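Local atomic coordinates of acetate kinase (Entamoeba histolytica, PDB entry 4H0O), a protein that probably transfers phosphate to acetate to make acetyl phosphate, as a magnesium-dependent, pyrophosphate-linked acetate kinase of the ASKHA superfamily. Residues B[132-135]-B[136-140]; B[172-175]-B[176-180]; B[349-353]-B[354-358]. All coordinates share one frame; numbering follows the deposited sequence.

The three contacts are local, each made within one continuous run of chain, and none touches another. Contact 1, on helix 129-143, lies nearest the predicted active site: the side chain of Ser-133 is about 5 Å from that of Arg-97, a predicted substrate-binding residue, and about 9 Å from that of Asn-20, a predicted magnesium ligand. Contacts 2 and 3 lie away from the predicted sites, and both touch the second subunit of the dimer. Centre to centre, contact 1 is about 30 Å from contact 2 and about 46 Å from contact 3, which is on the opposite side of the chain's centre. Contacts 2 and 3 come within about 18 Å at their nearest atoms.

Contact 1: B[132-135]-B[136-140]; sequences SSFG and VIEIS
Residues 132-135 and 136-140 are consecutive turns of helix 129-143, joined by i to i+4 backbone bonds. Glu-138 N donates to Phe-134 O at 2.9 Å, and Ile-137 N to Ser-133 O at 3.1 Å. Ile-139 N reaches Gly-135 O at 3.2 Å; the bond from Val-136 N to Ser-132 O is weak. One turn apart, Phe-134 and Glu-138 carry the main side-chain contact. With chi1 at -173°, the Phe-134 ring is set opposite its own backbone N and beside its carbonyl carbon, on the side of the next turn, which brings CE2 to 3.5 Å from CD of Glu-138. Ring and carboxylate planes are 43° apart, an oblique meeting. Ile-137 runs its CG1 branch back along the helix, with CG1 3.1 Å from Ser-133 O and CD1 4.2 Å from Ser-133 OG. That hydroxyl bonds to the carbonyl O of Arg-97, while Ser-132 OG bonds to the carbonyl O of Ile-128, the residue just before the helix. Val-136 rests on Phe-19 and Val-21 of strand 16-21, and Phe-134 turns to Leu-119 of helix 113-120. The arrangement is that of a helix packed on the ribonuclease H-like sheet of an ASKHA kinase, tied to strand 93-98 beside the predicted substrate site.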
ATOM      1  N   SER B 132      22.475  -1.815 -21.133  1.00 37.47           N
ATOM      2  CA  SER B 132      22.780  -3.138 -21.683  1.00 34.72           C
ATOM      3  C   SER B 132      21.924  -3.454 -22.910  1.00 45.46           C
ATOM      4  O   SER B 132      22.436  -3.863 -23.954  1.00 40.50           O
ATOM      5  CB  SER B 132      22.584  -4.223 -20.621  1.00 38.12           C
ATOM      6  OG  SER B 132      23.451  -4.022 -19.522  1.00 57.35           O
ATOM      7  N   SER B 133      20.617  -3.267 -22.774  1.00 35.50           N
ATOM      8  CA  SER B 133      19.699  -3.475 -23.882  1.00 34.07           C
ATOM      9  C   SER B 133      19.935  -2.456 -24.993  1.00 34.07           C
ATOM     10  O   SER B 133      19.760  -2.765 -26.171  1.00 36.83           O
ATOM     11  CB  SER B 133      18.255  -3.393 -23.388  1.00 33.71           C
ATOM     12  OG  SER B 133      17.345  -3.612 -24.449  1.00 45.50           O
ATOM     13  N   PHE B 134      20.341  -1.243 -24.622  1.00 31.95           N
ATOM     14  CA  PHE B 134      20.599  -0.198 -25.614  1.00 42.41           C
ATOM     15  C   PHE B 134      21.818  -0.533 -26.470  1.00 46.77           C
ATOM     16  O   PHE B 134      21.769  -0.421 -27.698  1.00 40.30           O
ATOM     17  CB  PHE B 134      20.781   1.171 -24.950  1.00 42.26           C
ATOM     18  CG  PHE B 134      20.893   2.312 -25.929  1.00 45.24           C
ATOM     19  CD1 PHE B 134      19.757   2.867 -26.500  1.00 41.83           C
ATOM     20  CD2 PHE B 134      22.134   2.832 -26.276  1.00 47.17           C
ATOM     21  CE1 PHE B 134      19.854   3.914 -27.403  1.00 49.40           C
ATOM     22  CE2 PHE B 134      22.236   3.881 -27.178  1.00 45.99           C
ATOM     23  CZ  PHE B 134      21.094   4.423 -27.742  1.00 42.19           C
ATOM     24  N   GLY B 135      22.905  -0.943 -25.818  1.00 40.97           N
ATOM     25  CA  GLY B 135      24.131  -1.296 -26.517  1.00 39.82           C
ATOM     26  C   GLY B 135      23.908  -2.389 -27.547  1.00 42.15           C
ATOM     27  O   GLY B 135      24.455  -2.340 -28.652  1.00 45.34           O
ATOM     28  N   VAL B 136      23.094  -3.376 -27.180  1.00 38.41           N
ATOM     29  CA  VAL B 136      22.753  -4.471 -28.081  1.00 34.35           C
ATOM     30  C   VAL B 136      21.926  -3.956 -29.257  1.00 42.48           C
ATOM     31  O   VAL B 136      22.147  -4.359 -30.397  1.00 41.35           O
ATOM     32  CB  VAL B 136      21.997  -5.594 -27.340  1.00 39.29           C
ATOM     33  CG1 VAL B 136      21.476  -6.640 -28.320  1.00 32.40           C
ATOM     34  CG2 VAL B 136      22.900  -6.243 -26.305  1.00 29.77           C
ATOM     35  N   ILE B 137      20.984  -3.057 -28.973  1.00 35.34           N
ATOM     36  CA  ILE B 137      20.166  -2.437 -30.015  1.00 44.05           C
ATOM     37  C   ILE B 137      21.014  -1.654 -31.027  1.00 42.41           C
ATOM     38  O   ILE B 137      20.835  -1.803 -32.235  1.00 42.82           O
ATOM     39  CB  ILE B 137      19.071  -1.519 -29.415  1.00 45.52           C
ATOM     40  CG1 ILE B 137      17.987  -2.360 -28.740  1.00 37.70           C
ATOM     41  CG2 ILE B 137      18.446  -0.648 -30.490  1.00 37.33           C
ATOM     42  CD1 ILE B 137      16.888  -1.545 -28.078  1.00 36.15           C
ATOM     43  N   GLU B 138      21.936  -0.831 -30.534  1.00 40.30           N
ATOM     44  CA  GLU B 138      22.812  -0.048 -31.408  1.00 41.19           C
ATOM     45  C   GLU B 138      23.676  -0.914 -32.328  1.00 44.45           C
ATOM     46  O   GLU B 138      23.782  -0.640 -33.524  1.00 48.68           O
ATOM     47  CB  GLU B 138      23.691   0.908 -30.593  1.00 41.13           C
ATOM     48  CG  GLU B 138      23.166   2.339 -30.540  1.00 47.37           C
ATOM     49  CD  GLU B 138      24.183   3.325 -29.985  1.00 62.06           C
ATOM     50  OE1 GLU B 138      25.122   2.887 -29.285  1.00 65.08           O
ATOM     51  OE2 GLU B 138      24.044   4.538 -30.255  1.00 65.31           O
ATOM     52  N   ILE B 139      24.289  -1.956 -31.778  1.00 43.26           N
ATOM     53  CA  ILE B 139      25.122  -2.841 -32.586  1.00 43.00           C
ATOM     54  C   ILE B 139      24.268  -3.677 -33.548  1.00 49.61           C
ATOM     55  O   ILE B 139      24.719  -4.048 -34.634  1.00 52.78           O
ATOM     56  CB  ILE B 139      26.027  -3.746 -31.703  1.00 49.62           C
ATOM     57  CG1 ILE B 139      27.441  -3.814 -32.279  1.00 50.13           C
ATOM     58  CG2 ILE B 139      25.444  -5.142 -31.537  1.00 44.41           C
ATOM     59  CD1 ILE B 139      28.137  -2.475 -32.315  1.00 59.90           C
ATOM     60  N   SER B 140      23.025  -3.945 -33.155  1.00 39.61           N
ATOM     61  CA  SER B 140      22.129  -4.777 -33.951  1.00 47.37           C
ATOM     62  C   SER B 140      21.640  -4.017 -35.182  1.00 43.45           C
ATOM     63  O   SER B 140      21.510  -4.587 -36.267  1.00 42.26           O
ATOM     64  CB  SER B 140      20.945  -5.236 -33.097  1.00 42.16           C
ATOM     65  OG  SER B 140      20.390  -6.442 -33.582  1.00 49.35           O
TER

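Contact 2: B[172-175]-B[176-180]; sequences QPYQ and SQYLK
A one-turn helix, 174-177, begins just after a cis-proline and ends where Tyr-178 leaves helical backbone angles; together these residues form a compact turn at the dimer interface. At its start, Gln-172 and Ser-176 meet side chain to side chain. The Gln-172 chain folds at chi2 (-70°), and its NE2 donates to Ser-176 OG at 3.3 Å with the hydroxyl oxygen close to the amide plane. Ser-176 N adds a weak bond to OE1 of the same amide. The backbone closure is loose: Pro-173 O weakly accepts from both Ser-176 N and Gln-177 N, and Tyr-174 O weakly accepts from Gln-177 N and Tyr-178 N. Gln-177 extends alongside Pro-173, its CG 3.2 Å from Pro-173 O. Its amide also runs beside the Tyr-174 ring, the two planes 71° apart, and its CB lies 4.0 Å above the centre of the Tyr-178 ring plane. Tyr-178 CD2 packs against Tyr-174 CB at 4.0 Å. Tyr-178 OH bonds to OE1 of Gln-259 of the second subunit, whose Met-256 packs on Tyr-174. Gln-175 sends its NE2 back to Ile-170 O. At the exit, Leu-179 CD2 comes to 3.3 Å from Gln-175 O, and a water bridges the turn, donating to Gln-175 O at 2.8 Å and weakly to Tyr-178 O.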
ATOM      1  N   GLN B 172       3.516  19.667  -5.753  1.00 38.17           N
ATOM      2  CA  GLN B 172       4.474  19.996  -6.803  1.00 41.80           C
ATOM      3  C   GLN B 172       5.715  20.614  -6.161  1.00 38.56           C
ATOM      4  O   GLN B 172       5.616  21.242  -5.108  1.00 40.09           O
ATOM      5  CB  GLN B 172       3.853  20.967  -7.817  1.00 34.42           C
ATOM      6  CG  GLN B 172       2.621  20.430  -8.552  1.00 38.03           C
ATOM      7  CD  GLN B 172       2.951  19.322  -9.539  1.00 45.10           C
ATOM      8  OE1 GLN B 172       4.114  18.962  -9.725  1.00 48.28           O
ATOM      9  NE2 GLN B 172       1.921  18.777 -10.181  1.00 40.24           N
ATOM     10  N   PRO B 173       6.889  20.450  -6.793  1.00 39.70           N
ATOM     11  CA  PRO B 173       7.127  19.795  -8.082  1.00 40.60           C
ATOM     12  C   PRO B 173       7.379  18.294  -7.964  1.00 43.14           C
ATOM     13  O   PRO B 173       7.527  17.633  -8.990  1.00 40.68           O
ATOM     14  CB  PRO B 173       8.397  20.484  -8.576  1.00 41.15           C
ATOM     15  CG  PRO B 173       9.159  20.759  -7.323  1.00 40.37           C
ATOM     16  CD  PRO B 173       8.131  21.023  -6.239  1.00 38.48           C
ATOM     17  N   TYR B 174       7.432  17.774  -6.741  1.00 39.16           N
ATOM     18  CA  TYR B 174       7.730  16.360  -6.525  1.00 40.68           C
ATOM     19  C   TYR B 174       6.657  15.454  -7.126  1.00 37.31           C
ATOM     20  O   TYR B 174       6.956  14.372  -7.638  1.00 40.49           O
ATOM     21  CB  TYR B 174       7.894  16.081  -5.028  1.00 37.62           C
ATOM     22  CG  TYR B 174       8.800  17.072  -4.332  1.00 46.53           C
ATOM     23  CD1 TYR B 174      10.173  16.869  -4.276  1.00 43.86           C
ATOM     24  CD2 TYR B 174       8.280  18.215  -3.735  1.00 51.15           C
ATOM     25  CE1 TYR B 174      11.003  17.778  -3.642  1.00 48.81           C
ATOM     26  CE2 TYR B 174       9.101  19.128  -3.100  1.00 44.49           C
ATOM     27  CZ  TYR B 174      10.460  18.905  -3.058  1.00 46.39           C
ATOM     28  OH  TYR B 174      11.276  19.816  -2.426  1.00 52.68           O
ATOM     29  N   GLN B 175       5.411  15.914  -7.068  1.00 40.34           N
ATOM     30  CA  GLN B 175       4.263  15.158  -7.567  1.00 38.82           C
ATOM     31  C   GLN B 175       4.428  14.734  -9.029  1.00 45.96           C
ATOM     32  O   GLN B 175       4.099  13.602  -9.394  1.00 44.25           O
ATOM     33  CB  GLN B 175       2.978  15.977  -7.395  1.00 37.26           C
ATOM     34  CG  GLN B 175       1.723  15.275  -7.888  1.00 36.64           C
ATOM     35  CD  GLN B 175       0.480  16.143  -7.804  1.00 31.21           C
ATOM     36  OE1 GLN B 175      -0.391  16.080  -8.673  1.00 46.14           O
ATOM     37  NE2 GLN B 175       0.381  16.945  -6.751  1.00 34.75           N
ATOM     38  N   SER B 176       4.947  15.640  -9.853  1.00 31.03           N
ATOM     39  CA  SER B 176       5.159  15.363 -11.272  1.00 42.47           C
ATOM     40  C   SER B 176       6.482  14.652 -11.549  1.00 42.08           C
ATOM     41  O   SER B 176       6.653  14.031 -12.600  1.00 41.76           O
ATOM     42  CB  SER B 176       5.064  16.652 -12.093  1.00 31.00           C
ATOM     43  OG  SER B 176       3.713  17.030 -12.281  1.00 48.35           O
ATOM     44  N   GLN B 177       7.417  14.746 -10.609  1.00 38.81           N
ATOM     45  CA  GLN B 177       8.704  14.074 -10.755  1.00 41.05           C
ATOM     46  C   GLN B 177       8.591  12.595 -10.409  1.00 39.70           C
ATOM     47  O   GLN B 177       9.434  11.792 -10.808  1.00 38.33           O
ATOM     48  CB  GLN B 177       9.759  14.725  -9.856  1.00 43.20           C
ATOM     49  CG  GLN B 177      10.087  16.174 -10.192  1.00 43.80           C
ATOM     50  CD  GLN B 177      10.968  16.833  -9.140  1.00 54.68           C
ATOM     51  OE1 GLN B 177      11.307  16.224  -8.123  1.00 58.42           O
ATOM     52  NE2 GLN B 177      11.342  18.084  -9.384  1.00 59.22           N
ATOM     53  N   TYR B 178       7.549  12.243  -9.661  1.00 39.58           N
ATOM     54  CA  TYR B 178       7.420  10.893  -9.121  1.00 40.15           C
ATOM     55  C   TYR B 178       6.067  10.259  -9.427  1.00 38.89           C
ATOM     56  O   TYR B 178       5.434   9.661  -8.556  1.00 34.44           O
ATOM     57  CB  TYR B 178       7.690  10.901  -7.615  1.00 39.20           C
ATOM     58  CG  TYR B 178       9.048  11.464  -7.262  1.00 41.07           C
ATOM     59  CD1 TYR B 178      10.206  10.884  -7.763  1.00 34.51           C
ATOM     60  CD2 TYR B 178       9.174  12.570  -6.431  1.00 31.72           C
ATOM     61  CE1 TYR B 178      11.454  11.393  -7.449  1.00 40.69           C
ATOM     62  CE2 TYR B 178      10.421  13.087  -6.112  1.00 43.10           C
ATOM     63  CZ  TYR B 178      11.556  12.492  -6.624  1.00 44.81           C
ATOM     64  OH  TYR B 178      12.800  12.995  -6.314  1.00 41.88           O
ATOM     65  N   LEU B 179       5.630  10.391 -10.674  1.00 32.59           N
ATOM     66  CA  LEU B 179       4.410   9.733 -11.112  1.00 32.04           C
ATOM     67  C   LEU B 179       4.613   8.219 -11.147  1.00 37.11           C
ATOM     68  O   LEU B 179       5.738   7.733 -11.308  1.00 37.51           O
ATOM     69  CB  LEU B 179       3.977  10.253 -12.485  1.00 27.91           C
ATOM     70  CG  LEU B 179       3.481  11.699 -12.521  1.00 43.92           C
ATOM     71  CD1 LEU B 179       3.078  12.106 -13.933  1.00 30.95           C
ATOM     72  CD2 LEU B 179       2.313  11.892 -11.561  1.00 31.45           C
ATOM     73  N   LYS B 180       3.524   7.478 -10.976  1.00 35.23           N
ATOM     74  CA  LYS B 180       3.578   6.026 -11.060  1.00 34.05           C
ATOM     75  C   LYS B 180       3.783   5.600 -12.512  1.00 35.93           C
ATOM     76  O   LYS B 180       3.228   6.207 -13.428  1.00 38.00           O
ATOM     77  CB  LYS B 180       2.292   5.414 -10.498  1.00 34.46           C
ATOM     78  CG  LYS B 180       2.178   3.907 -10.690  1.00 47.93           C
ATOM     79  CD  LYS B 180       0.908   3.350 -10.059  1.00 44.11           C
ATOM     80  CE  LYS B 180       0.859   3.633  -8.566  1.00 41.54           C
ATOM     81  NZ  LYS B 180      -0.323   2.981  -7.925  1.00 49.06           N
TER
HETATM   82  O   HOH W   1       2.894  11.574  -7.969  1.00 33.24           O

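Contact 3: B[349-353]-B[354-358]; sequences DKMKF and LGIEL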
ATOM      1  N   ASP B 349      -8.181 -19.123  -0.623  1.00 29.90           N
ATOM      2  CA  ASP B 349      -8.855 -19.329   0.657  1.00 29.20           C
ATOM      3  C   ASP B 349      -9.205 -17.996   1.326  1.00 34.63           C
ATOM      4  O   ASP B 349     -10.236 -17.879   1.989  1.00 36.30           O
ATOM      5  CB  ASP B 349      -8.008 -20.208   1.589  1.00 39.33           C
ATOM      6  CG  ASP B 349      -8.139 -21.696   1.277  1.00 48.53           C
ATOM      7  OD1 ASP B 349      -9.033 -22.070   0.485  1.00 52.06           O
ATOM      8  OD2 ASP B 349      -7.357 -22.493   1.839  1.00 52.41           O
ATOM      9  N   LYS B 350      -8.345 -16.996   1.139  1.00 30.34           N
ATOM     10  CA  LYS B 350      -8.600 -15.649   1.644  1.00 34.94           C
ATOM     11  C   LYS B 350      -9.816 -15.044   0.957  1.00 40.13           C
ATOM     12  O   LYS B 350     -10.526 -14.219   1.534  1.00 41.29           O
ATOM     13  CB  LYS B 350      -7.392 -14.739   1.393  1.00 41.57           C
ATOM     14  CG  LYS B 350      -6.137 -15.090   2.179  1.00 34.85           C
ATOM     15  CD  LYS B 350      -6.359 -14.922   3.672  1.00 36.34           C
ATOM     16  CE  LYS B 350      -5.128 -15.350   4.463  1.00 54.79           C
ATOM     17  NZ  LYS B 350      -5.447 -15.620   5.897  1.00 50.64           N
ATOM     18  N   MET B 351     -10.050 -15.471  -0.281  1.00 39.82           N
ATOM     19  CA  MET B 351     -11.061 -14.858  -1.137  1.00 47.25           C
ATOM     20  C   MET B 351     -12.234 -15.788  -1.438  1.00 39.52           C
ATOM     21  O   MET B 351     -13.007 -15.538  -2.363  1.00 44.69           O
ATOM     22  CB  MET B 351     -10.421 -14.391  -2.446  1.00 38.24           C
ATOM     23  CG  MET B 351      -9.255 -13.438  -2.255  1.00 43.29           C
ATOM     24  SD  MET B 351      -8.388 -13.115  -3.798  1.00 55.81           S
ATOM     25  CE  MET B 351      -9.737 -12.500  -4.807  1.00 48.37           C
ATOM     26  N   LYS B 352     -12.361 -16.857  -0.656  1.00 33.37           N
ATOM     27  CA  LYS B 352     -13.471 -17.795  -0.810  1.00 38.11           C
ATOM     28  C   LYS B 352     -14.809 -17.085  -0.605  1.00 38.01           C
ATOM     29  O   LYS B 352     -15.804 -17.424  -1.247  1.00 40.72           O
ATOM     30  CB  LYS B 352     -13.329 -18.965   0.175  1.00 31.79           C
ATOM     31  CG  LYS B 352     -14.239 -20.154  -0.113  1.00 41.88           C
ATOM     32  CD  LYS B 352     -14.147 -21.226   0.977  1.00 53.56           C
ATOM     33  CE  LYS B 352     -12.703 -21.618   1.269  1.00 58.67           C
ATOM     34  NZ  LYS B 352     -12.600 -22.782   2.197  1.00 78.16           N
ATOM     35  N   PHE B 353     -14.819 -16.081   0.273  1.00 35.10           N
ATOM     36  CA  PHE B 353     -16.044 -15.342   0.580  1.00 32.64           C
ATOM     37  C   PHE B 353     -16.568 -14.518  -0.603  1.00 29.33           C
ATOM     38  O   PHE B 353     -17.719 -14.086  -0.597  1.00 29.37           O
ATOM     39  CB  PHE B 353     -15.854 -14.452   1.818  1.00 34.21           C
ATOM     40  CG  PHE B 353     -15.122 -13.165   1.545  1.00 33.45           C
ATOM     41  CD1 PHE B 353     -13.738 -13.135   1.503  1.00 32.17           C
ATOM     42  CD2 PHE B 353     -15.821 -11.979   1.357  1.00 27.34           C
ATOM     43  CE1 PHE B 353     -13.062 -11.952   1.261  1.00 34.80           C
ATOM     44  CE2 PHE B 353     -15.152 -10.792   1.115  1.00 33.12           C
ATOM     45  CZ  PHE B 353     -13.771 -10.778   1.068  1.00 31.83           C
ATOM     46  N   LEU B 354     -15.726 -14.317  -1.615  1.00 33.07           N
ATOM     47  CA  LEU B 354     -16.099 -13.528  -2.788  1.00 35.37           C
ATOM     48  C   LEU B 354     -16.622 -14.397  -3.935  1.00 42.66           C
ATOM     49  O   LEU B 354     -16.979 -13.883  -4.998  1.00 37.47           O
ATOM     50  CB  LEU B 354     -14.909 -12.690  -3.271  1.00 25.85           C
ATOM     51  CG  LEU B 354     -14.386 -11.591  -2.342  1.00 43.99           C
ATOM     52  CD1 LEU B 354     -12.943 -11.241  -2.674  1.00 34.34           C
ATOM     53  CD2 LEU B 354     -15.257 -10.344  -2.418  1.00 37.97           C
ATOM     54  N   GLY B 355     -16.661 -15.710  -3.723  1.00 33.99           N
ATOM     55  CA  GLY B 355     -17.179 -16.623  -4.727  1.00 28.30           C
ATOM     56  C   GLY B 355     -16.112 -17.372  -5.508  1.00 39.41           C
ATOM     57  O   GLY B 355     -16.227 -17.535  -6.728  1.00 39.61           O
ATOM     58  N   ILE B 356     -15.072 -17.830  -4.813  1.00 39.67           N
ATOM     59  CA  ILE B 356     -14.039 -18.654  -5.437  1.00 35.96           C
ATOM     60  C   ILE B 356     -14.094 -20.092  -4.929  1.00 41.34           C
ATOM     61  O   ILE B 356     -13.788 -20.369  -3.765  1.00 44.91           O
ATOM     62  CB  ILE B 356     -12.618 -18.072  -5.233  1.00 41.37           C
ATOM     63  CG1 ILE B 356     -12.437 -16.813  -6.081  1.00 35.43           C
ATOM     64  CG2 ILE B 356     -11.554 -19.093  -5.618  1.00 38.62           C
ATOM     65  CD1 ILE B 356     -11.053 -16.190  -5.992  1.00 36.15           C
ATOM     66  N   GLU B 357     -14.494 -21.000  -5.814  1.00 40.82           N
ATOM     67  CA  GLU B 357     -14.577 -22.420  -5.498  1.00 41.77           C
ATOM     68  C   GLU B 357     -13.477 -23.148  -6.257  1.00 47.11           C
ATOM     69  O   GLU B 357     -13.619 -23.447  -7.446  1.00 43.74           O
ATOM     70  CB  GLU B 357     -15.949 -22.966  -5.895  1.00 53.20           C
ATOM     71  CG  GLU B 357     -17.098 -22.044  -5.509  1.00 61.15           C
ATOM     72  CD  GLU B 357     -18.457 -22.562  -5.949  1.00 76.51           C
ATOM     73  OE1 GLU B 357     -18.522 -23.326  -6.939  1.00 68.73           O
ATOM     74  OE2 GLU B 357     -19.462 -22.202  -5.300  1.00 68.01           O
ATOM     75  N   LEU B 358     -12.378 -23.429  -5.563  1.00 43.72           N
ATOM     76  CA  LEU B 358     -11.181 -23.960  -6.200  1.00 44.47           C
ATOM     77  C   LEU B 358     -11.199 -25.487  -6.286  1.00 46.75           C
ATOM     78  O   LEU B 358     -11.487 -26.169  -5.300  1.00 46.56           O
ATOM     79  CB  LEU B 358      -9.934 -23.492  -5.439  1.00 35.90           C
ATOM     80  CG  LEU B 358      -8.620 -23.426  -6.220  1.00 39.59           C
ATOM     81  CD1 LEU B 358      -8.692 -22.355  -7.296  1.00 39.78           C
ATOM     82  CD2 LEU B 358      -7.451 -23.162  -5.293  1.00 39.29           C
TER
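Leu-354 lies over one face of the Phe-353 ring, and Met-351 touches both Leu-354 and Ile-356; these four residues make the apolar centre. The Phe-353 to Leu-354 contact is a CH-pi interaction between neighbours in sequence: Leu-354 CG stands 3.7 Å from the ring centroid and 16° off the ring normal. The two side chains run side by side. Phe-353 CG sits between its backbone N and carbonyl carbon (chi1 79°), a rotamer that sets the ring alongside the following residue, where ring atom CE2 meets Leu-354 CD2 at 3.6 Å. Met-351 CB touches CD1 of Leu-354 and CD1 of Ile-356, each at 4.0 Å. The Met-351 chain crosses both at a slant, and the bend at chi3 brings CE near both CD1 atoms as well. Ile-317 and Leu-327 extend this cluster within the chain, and Val-322 and Met-321 of the second subunit pack on Met-351 and Leu-354 respectively.

Around this centre the backbone winds through a short 3-10 turn after helix 341-350. Leu-354 N donates to Met-351 O at 3.1 Å, and Gly-355 N to Lys-352 O at 3.1 Å. Gly-355 has a positive phi (102°), a conformation suited to glycine, and there the chain turns out of the 3-10 turn. Farther out, Lys-352 CG lies 3.7 Å from Ile-356 O, while Glu-357 OE1 bonds to Ser-378 OG and its backbone N to Ser-379 OG. The chemistry is thus divided: two i to i+3 backbone bonds shape the turn, while its side-chain-to-side-chain contacts are apolar and continue onto the second subunit, which implies that the turn owes its form mainly to its backbone and offers its apolar side to the dimer interface.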